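Local atomic coordinates of Non-structural protein (Porcine reproductive and respiratory syndrome virus, PDB entry 3IFU), a protein that serves as the zinc-binding, papain-like leader protease Nsp1alpha at the start of the viral polyprotein and probably suppresses host interferon-beta production. Residues 77-82 against 146-151; 139-144 against 156-161. All blocks are in the same frame, centred on the assembly; numbering follows the deposited sequence.

Interaction 1 of 2, residues 77-82 against 146-151; sequences WLSAIF and HVSDKP. With ZN (zinc ion), chain B.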
ATOM      1  N   TRP A  77      -6.103 -16.198  -2.654  1.00 42.27           N
ATOM      2  CA  TRP A  77      -7.059 -15.228  -2.124  1.00 42.65           C
ATOM      3  C   TRP A  77      -6.615 -14.723  -0.756  1.00 41.73           C
ATOM      4  O   TRP A  77      -7.091 -13.692  -0.288  1.00 43.33           O
ATOM      5  CB  TRP A  77      -8.463 -15.830  -2.004  1.00 43.93           C
ATOM      6  CG  TRP A  77      -8.487 -17.209  -1.422  1.00 46.92           C
ATOM      7  CD1 TRP A  77      -8.462 -18.385  -2.115  1.00 47.61           C
ATOM      8  CD2 TRP A  77      -8.512 -17.560  -0.033  1.00 47.02           C
ATOM      9  NE1 TRP A  77      -8.470 -19.447  -1.247  1.00 48.92           N
ATOM     10  CE2 TRP A  77      -8.505 -18.970   0.040  1.00 49.36           C
ATOM     11  CE3 TRP A  77      -8.540 -16.821   1.160  1.00 49.24           C
ATOM     12  CZ2 TRP A  77      -8.528 -19.663   1.260  1.00 48.74           C
ATOM     13  CZ3 TRP A  77      -8.562 -17.509   2.378  1.00 50.11           C
ATOM     14  CH2 TRP A  77      -8.557 -18.917   2.414  1.00 50.11           C
ATOM     15  N   LEU A  78      -5.707 -15.453  -0.114  1.00 42.10           N
ATOM     16  CA  LEU A  78      -5.193 -15.054   1.194  1.00 42.06           C
ATOM     17  C   LEU A  78      -4.460 -13.731   1.034  1.00 43.95           C
ATOM     18  O   LEU A  78      -4.269 -12.973   1.995  1.00 45.40           O
ATOM     19  CB  LEU A  78      -4.229 -16.111   1.747  1.00 39.23           C
ATOM     20  CG  LEU A  78      -4.837 -17.339   2.423  1.00 37.15           C
ATOM     21  CD1 LEU A  78      -3.745 -18.319   2.789  1.00 34.22           C
ATOM     22  CD2 LEU A  78      -5.588 -16.907   3.664  1.00 36.34           C
ATOM     23  N   SER A  79      -4.060 -13.470  -0.205  1.00 43.07           N
ATOM     24  CA  SER A  79      -3.346 -12.261  -0.571  1.00 41.54           C
ATOM     25  C   SER A  79      -4.291 -11.088  -0.875  1.00 40.52           C
ATOM     26  O   SER A  79      -3.864  -9.941  -0.917  1.00 40.66           O
ATOM     27  CB  SER A  79      -2.464 -12.575  -1.783  1.00 43.03           C
ATOM     28  OG  SER A  79      -1.890 -11.410  -2.330  1.00 50.02           O
ATOM     29  N   ALA A  80      -5.578 -11.368  -1.075  1.00 39.18           N
ATOM     30  CA  ALA A  80      -6.543 -10.315  -1.380  1.00 37.19           C
ATOM     31  C   ALA A  80      -7.283  -9.782  -0.152  1.00 37.52           C
ATOM     32  O   ALA A  80      -7.936  -8.732  -0.221  1.00 35.28           O
ATOM     33  CB  ALA A  80      -7.541 -10.811  -2.410  1.00 36.94           C
ATOM     34  N   ILE A  81      -7.163 -10.486   0.972  1.00 36.12           N
ATOM     35  CA  ILE A  81      -7.839 -10.082   2.201  1.00 36.99           C
ATOM     36  C   ILE A  81      -7.530  -8.651   2.677  1.00 37.61           C
ATOM     37  O   ILE A  81      -8.450  -7.853   2.893  1.00 36.85           O
ATOM     38  CB  ILE A  81      -7.556 -11.089   3.348  1.00 35.46           C
ATOM     39  CG1 ILE A  81      -7.991 -12.494   2.911  1.00 37.25           C
ATOM     40  CG2 ILE A  81      -8.316 -10.682   4.601  1.00 32.76           C
ATOM     41  CD1 ILE A  81      -8.007 -13.515   4.006  1.00 36.73           C
ATOM     42  N   PHE A  82      -6.251  -8.320   2.826  1.00 36.62           N
ATOM     43  CA  PHE A  82      -5.870  -6.987   3.271  1.00 36.94           C
ATOM     44  C   PHE A  82      -6.268  -5.856   2.307  1.00 36.52           C
ATOM     45  O   PHE A  82      -6.873  -4.871   2.730  1.00 40.16           O
ATOM     46  CB  PHE A  82      -4.362  -6.913   3.547  1.00 38.03           C
ATOM     47  CG  PHE A  82      -3.906  -5.562   3.998  1.00 37.46           C
ATOM     48  CD1 PHE A  82      -4.250  -5.083   5.259  1.00 37.97           C
ATOM     49  CD2 PHE A  82      -3.205  -4.728   3.136  1.00 37.53           C
ATOM     50  CE1 PHE A  82      -3.910  -3.788   5.654  1.00 35.92           C
ATOM     51  CE2 PHE A  82      -2.861  -3.434   3.523  1.00 36.87           C
ATOM     52  CZ  PHE A  82      -3.218  -2.966   4.786  1.00 37.06           C
ATOM     53  N   HIS A 146      -6.278 -16.273 -10.953  1.00 43.97           N
ATOM     54  CA  HIS A 146      -5.605 -15.902  -9.716  1.00 41.95           C
ATOM     55  C   HIS A 146      -5.662 -14.432  -9.344  1.00 41.28           C
ATOM     56  O   HIS A 146      -6.037 -13.585 -10.150  1.00 42.86           O
ATOM     57  CB  HIS A 146      -4.153 -16.344  -9.814  1.00 41.27           C
ATOM     58  CG  HIS A 146      -3.989 -17.719 -10.382  1.00 43.49           C
ATOM     59  ND1 HIS A 146      -4.216 -18.861  -9.646  1.00 41.21           N
ATOM     60  CD2 HIS A 146      -3.658 -18.134 -11.628  1.00 42.63           C
ATOM     61  CE1 HIS A 146      -4.028 -19.920 -10.410  1.00 38.72           C
ATOM     62  NE2 HIS A 146      -3.690 -19.507 -11.617  1.00 41.75           N
ATOM     63  N   VAL A 147      -5.289 -14.142  -8.104  1.00 39.85           N
ATOM     64  CA  VAL A 147      -5.251 -12.774  -7.607  1.00 37.68           C
ATOM     65  C   VAL A 147      -4.021 -12.619  -6.725  1.00 38.27           C
ATOM     66  O   VAL A 147      -3.450 -13.607  -6.260  1.00 37.07           O
ATOM     67  CB  VAL A 147      -6.512 -12.400  -6.766  1.00 36.75           C
ATOM     68  CG1 VAL A 147      -7.771 -12.583  -7.590  1.00 34.22           C
ATOM     69  CG2 VAL A 147      -6.567 -13.222  -5.494  1.00 34.20           C
ATOM     70  N   SER A 148      -3.620 -11.373  -6.497  1.00 38.70           N
ATOM     71  CA  SER A 148      -2.467 -11.067  -5.661  1.00 38.17           C
ATOM     72  C   SER A 148      -2.564  -9.613  -5.229  1.00 39.56           C
ATOM     73  O   SER A 148      -3.327  -8.831  -5.811  1.00 38.17           O
ATOM     74  CB  SER A 148      -1.163 -11.286  -6.435  1.00 38.11           C
ATOM     75  OG  SER A 148      -0.032 -11.061  -5.606  1.00 38.54           O
ATOM     76  N   ASP A 149      -1.793  -9.249  -4.209  1.00 39.98           N
ATOM     77  CA  ASP A 149      -1.800  -7.876  -3.724  1.00 42.23           C
ATOM     78  C   ASP A 149      -0.717  -7.069  -4.445  1.00 42.01           C
ATOM     79  O   ASP A 149      -0.549  -5.872  -4.226  1.00 42.51           O
ATOM     80  CB  ASP A 149      -1.605  -7.854  -2.202  1.00 40.93           C
ATOM     81  CG  ASP A 149      -0.220  -8.296  -1.777  1.00 43.74           C
ATOM     82  OD1 ASP A 149       0.264  -9.345  -2.254  1.00 47.14           O
ATOM     83  OD2 ASP A 149       0.382  -7.589  -0.946  1.00 43.22           O
ATOM     84  N   LYS A 150       0.005  -7.746  -5.326  1.00 43.31           N
ATOM     85  CA  LYS A 150       1.063  -7.118  -6.108  1.00 44.74           C
ATOM     86  C   LYS A 150       0.982  -7.621  -7.548  1.00 43.52           C
ATOM     87  O   LYS A 150       0.431  -8.687  -7.809  1.00 42.15           O
ATOM     88  CB  LYS A 150       2.434  -7.446  -5.503  1.00 46.06           C
ATOM     89  CG  LYS A 150       2.776  -6.633  -4.256  1.00 50.22           C
ATOM     90  CD  LYS A 150       3.047  -5.173  -4.620  1.00 54.32           C
ATOM     91  CE  LYS A 150       3.536  -4.351  -3.432  1.00 57.12           C
ATOM     92  NZ  LYS A 150       2.479  -4.177  -2.395  1.00 61.92           N
ATOM     93  N   PRO A 151       1.514  -6.845  -8.504  1.00 42.86           N
ATOM     94  CA  PRO A 151       1.492  -7.232  -9.916  1.00 42.48           C
ATOM     95  C   PRO A 151       2.232  -8.544 -10.127  1.00 42.30           C
ATOM     96  O   PRO A 151       3.125  -8.888  -9.352  1.00 43.31           O
ATOM     97  CB  PRO A 151       2.206  -6.071 -10.602  1.00 41.94           C
ATOM     98  CG  PRO A 151       1.943  -4.921  -9.699  1.00 39.53           C
ATOM     99  CD  PRO A 151       2.152  -5.530  -8.341  1.00 40.91           C
TER
HETATM  100 ZN    ZN B 181      -4.146 -18.926  -7.430  1.00 64.76          ZN
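Val147 packs on Trp77 and Ala80 inside the papain-like cysteine protease alpha domain of Nsp1. This tight part is apolar. Val147 CG2 rests against Trp77 CA and Ala80 CB, 4.0 Å from each. Val140, Phe176 and Ala179 also pack on Val147, so this part is closed in. The CB of Trp77 points away from the strand; its ring meets that of Tyr106 edge-to-face.

The other part is polar. Ser79 OG lies anti to its own backbone N (chi1 171°) and reaches over to the 148-149 backbone. Asp149 N donates a weak hydrogen bond to Ser79 OG, 2.9 Å long and bent to 124° at the hydrogen. Asp149 OD1 is 3.0 Å from Ser79 OG, while Asp149 OD2 accepts from Glu20 N. Beyond this, Ser148 and Lys150 are partly exposed. Ser148 OG makes a weak hydrogen bond back to Lys150 O.

At the other end, His146 ND1 binds the zinc ion at 2.2 Å. Cys70, Cys76 and the terminal carboxylate of Met180 complete the site. One segment thus contains a zinc ligand and the other directly follows one. The chemistry is consistent with zinc and apolar packing together fixing residues 77-80 against strand 147-148, with a bent polar link at Ser79.

Interaction 2 of 2, residues 139-144 against 156-161; sequences GVYANS and THVLTN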
ATOM      1  N   GLY A 139      -3.777  -2.791  -3.755  1.00 40.18           N
ATOM      2  CA  GLY A 139      -4.700  -3.243  -4.771  1.00 39.90           C
ATOM      3  C   GLY A 139      -4.700  -4.745  -4.929  1.00 39.54           C
ATOM      4  O   GLY A 139      -3.899  -5.462  -4.332  1.00 38.44           O
ATOM      5  N   VAL A 140      -5.635  -5.228  -5.727  1.00 38.84           N
ATOM      6  CA  VAL A 140      -5.722  -6.646  -5.989  1.00 40.71           C
ATOM      7  C   VAL A 140      -5.490  -6.803  -7.478  1.00 40.40           C
ATOM      8  O   VAL A 140      -6.242  -6.280  -8.287  1.00 37.90           O
ATOM      9  CB  VAL A 140      -7.111  -7.213  -5.608  1.00 42.26           C
ATOM     10  CG1 VAL A 140      -7.145  -8.717  -5.850  1.00 44.39           C
ATOM     11  CG2 VAL A 140      -7.406  -6.916  -4.147  1.00 42.03           C
ATOM     12  N   TYR A 141      -4.411  -7.489  -7.831  1.00 42.79           N
ATOM     13  CA  TYR A 141      -4.082  -7.730  -9.225  1.00 43.12           C
ATOM     14  C   TYR A 141      -4.665  -9.076  -9.549  1.00 43.18           C
ATOM     15  O   TYR A 141      -4.693  -9.952  -8.693  1.00 43.81           O
ATOM     16  CB  TYR A 141      -2.570  -7.717  -9.403  1.00 44.77           C
ATOM     17  CG  TYR A 141      -2.013  -6.335  -9.185  1.00 47.73           C
ATOM     18  CD1 TYR A 141      -1.715  -5.509 -10.264  1.00 47.33           C
ATOM     19  CD2 TYR A 141      -1.869  -5.816  -7.893  1.00 47.37           C
ATOM     20  CE1 TYR A 141      -1.293  -4.197 -10.069  1.00 48.47           C
ATOM     21  CE2 TYR A 141      -1.446  -4.504  -7.688  1.00 48.36           C
ATOM     22  CZ  TYR A 141      -1.162  -3.699  -8.781  1.00 48.07           C
ATOM     23  OH  TYR A 141      -0.772  -2.393  -8.596  1.00 48.82           O
ATOM     24  N   ALA A 142      -5.141  -9.253 -10.776  1.00 43.87           N
ATOM     25  CA  ALA A 142      -5.757 -10.522 -11.118  1.00 42.52           C
ATOM     26  C   ALA A 142      -5.873 -10.814 -12.597  1.00 42.55           C
ATOM     27  O   ALA A 142      -5.601  -9.969 -13.445  1.00 42.06           O
ATOM     28  CB  ALA A 142      -7.147 -10.582 -10.484  1.00 40.01           C
ATOM     29  N   ASN A 143      -6.268 -12.050 -12.880  1.00 43.55           N
ATOM     30  CA  ASN A 143      -6.534 -12.521 -14.230  1.00 45.25           C
ATOM     31  C   ASN A 143      -7.736 -13.439 -14.051  1.00 45.95           C
ATOM     32  O   ASN A 143      -8.464 -13.292 -13.070  1.00 44.77           O
ATOM     33  CB  ASN A 143      -5.315 -13.230 -14.868  1.00 45.25           C
ATOM     34  CG  ASN A 143      -4.837 -14.455 -14.102  1.00 44.05           C
ATOM     35  OD1 ASN A 143      -3.737 -14.949 -14.357  1.00 46.46           O
ATOM     36  ND2 ASN A 143      -5.647 -14.956 -13.183  1.00 43.51           N
ATOM     37  N   SER A 144      -7.951 -14.381 -14.959  1.00 48.31           N
ATOM     38  CA  SER A 144      -9.113 -15.258 -14.859  1.00 49.44           C
ATOM     39  C   SER A 144      -9.029 -16.416 -13.857  1.00 49.61           C
ATOM     40  O   SER A 144     -10.024 -17.102 -13.614  1.00 50.19           O
ATOM     41  CB  SER A 144      -9.464 -15.804 -16.249  1.00 50.42           C
ATOM     42  OG  SER A 144      -8.401 -16.574 -16.788  1.00 52.35           O
ATOM     43  N   THR A 156      -4.096  -9.214 -15.570  1.00 48.24           N
ATOM     44  CA  THR A 156      -4.686  -8.378 -16.607  1.00 48.16           C
ATOM     45  C   THR A 156      -5.524  -7.248 -16.026  1.00 47.74           C
ATOM     46  O   THR A 156      -5.824  -6.276 -16.715  1.00 48.82           O
ATOM     47  CB  THR A 156      -5.599  -9.208 -17.536  1.00 47.64           C
ATOM     48  OG1 THR A 156      -6.763  -9.617 -16.812  1.00 47.98           O
ATOM     49  CG2 THR A 156      -4.873 -10.451 -18.033  1.00 45.51           C
ATOM     50  N   HIS A 157      -5.905  -7.374 -14.761  1.00 46.96           N
ATOM     51  CA  HIS A 157      -6.721  -6.349 -14.125  1.00 47.35           C
ATOM     52  C   HIS A 157      -6.289  -6.002 -12.711  1.00 47.13           C
ATOM     53  O   HIS A 157      -5.686  -6.813 -12.011  1.00 47.27           O
ATOM     54  CB  HIS A 157      -8.181  -6.793 -14.114  1.00 49.30           C
ATOM     55  CG  HIS A 157      -8.763  -6.950 -15.481  1.00 51.97           C
ATOM     56  ND1 HIS A 157      -9.169  -5.874 -16.240  1.00 52.98           N
ATOM     57  CD2 HIS A 157      -8.923  -8.045 -16.260  1.00 51.97           C
ATOM     58  CE1 HIS A 157      -9.550  -6.300 -17.431  1.00 53.05           C
ATOM     59  NE2 HIS A 157      -9.409  -7.612 -17.469  1.00 54.21           N
ATOM     60  N   VAL A 158      -6.596  -4.777 -12.302  1.00 46.37           N
ATOM     61  CA  VAL A 158      -6.265  -4.323 -10.963  1.00 43.76           C
ATOM     62  C   VAL A 158      -7.491  -3.670 -10.342  1.00 43.87           C
ATOM     63  O   VAL A 158      -8.135  -2.821 -10.951  1.00 43.85           O
ATOM     64  CB  VAL A 158      -5.098  -3.322 -10.978  1.00 43.25           C
ATOM     65  CG1 VAL A 158      -5.458  -2.110 -11.817  1.00 40.94           C
ATOM     66  CG2 VAL A 158      -4.743  -2.918  -9.549  1.00 43.58           C
ATOM     67  N   LEU A 159      -7.814  -4.100  -9.128  1.00 43.48           N
ATOM     68  CA  LEU A 159      -8.955  -3.585  -8.383  1.00 43.31           C
ATOM     69  C   LEU A 159      -8.447  -2.503  -7.436  1.00 44.09           C
ATOM     70  O   LEU A 159      -7.627  -2.774  -6.549  1.00 44.61           O
ATOM     71  CB  LEU A 159      -9.598  -4.719  -7.585  1.00 41.73           C
ATOM     72  CG  LEU A 159     -10.762  -4.399  -6.649  1.00 44.01           C
ATOM     73  CD1 LEU A 159     -11.963  -3.938  -7.452  1.00 42.37           C
ATOM     74  CD2 LEU A 159     -11.112  -5.644  -5.834  1.00 43.85           C
ATOM     75  N   THR A 160      -8.916  -1.274  -7.622  1.00 42.45           N
ATOM     76  CA  THR A 160      -8.473  -0.197  -6.754  1.00 42.01           C
ATOM     77  C   THR A 160      -9.553   0.840  -6.501  1.00 42.14           C
ATOM     78  O   THR A 160     -10.485   0.995  -7.284  1.00 41.95           O
ATOM     79  CB  THR A 160      -7.230   0.509  -7.337  1.00 42.76           C
ATOM     80  OG1 THR A 160      -6.748   1.482  -6.405  1.00 39.56           O
ATOM     81  CG2 THR A 160      -7.576   1.198  -8.651  1.00 42.13           C
ATOM     82  N   ASN A 161      -9.418   1.547  -5.390  1.00 43.08           N
ATOM     83  CA  ASN A 161     -10.372   2.585  -5.034  1.00 43.90           C
ATOM     84  C   ASN A 161      -9.775   3.932  -5.394  1.00 42.39           C
ATOM     85  O   ASN A 161     -10.341   4.974  -5.096  1.00 45.00           O
ATOM     86  CB  ASN A 161     -10.703   2.535  -3.535  1.00 44.36           C
ATOM     87  CG  ASN A 161      -9.497   2.814  -2.652  1.00 44.68           C
ATOM     88  OD1 ASN A 161      -9.636   2.989  -1.442  1.00 47.28           O
ATOM     89  ND2 ASN A 161      -8.311   2.847  -3.248  1.00 44.10           N
TER
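The Tyr141 ring is flanked on both faces. Val158 CG2 lies over one face of the Tyr141 ring, 3.8 Å from its centroid and 17° off the normal, in a CH-pi contact. It sits nearest CE1 and CZ. Pro151 CG approaches the opposite face. Tyr141 CG is anti to its carbonyl carbon (chi1 -68°), and its side chain runs beside that of Val158. His157 sits on the other face of the sheet, with Val140, Ala142 and Leu159, and its ring meets that of Phe173 at about 60°.

The strands are antiparallel neighbours in the protease domain's sheet. Tyr141 and Val158 form a non-hydrogen-bonded pair, flanked by the hydrogen-bonded pairs Val140-Leu159 and Ala142-His157. Val140 N donates to Leu159 O at 3.3 Å. The return bond, Leu159 N to Val140 O, is shorter at 2.8 Å. Val140 CB packs 4.0 Å from Leu159 CB, and Pro83, Ile84 and Met87 of helix 81-87 cover Val140.

At the other end is a classic beta bulge. Ala142 O accepts from His157 N at 2.9 Å and from Thr156 N at 2.7 Å, from opposite faces of its carbonyl plane. The chemistry implies a pairing held mainly by backbone bonds: one carbonyl serves two donors where strand 157-160 begins.

In the fold
Both interactions reach the same antiparallel sheet, in which strand 140-142 lies between strands 147-148 and 157-160. Interaction 2 joins two strands inside the sheet. Interaction 1 joins the short strand at its side to residues 77-80, next to helix 81-87. The two meet where Ser148 O lies 2.7 Å from Tyr141 N, a probable hydrogen bond, and where Val147 CG1 packs on Ala142 CB at 3.6 Å. Both are largely buried, but interaction 1 is nearer the chain centre; Thr156 brings interaction 2 to the surface. Their chemistry differs accordingly. Backbone bonds, with one bulge, dominate interaction 2, whereas interaction 1 relies on side chains beside a zinc site.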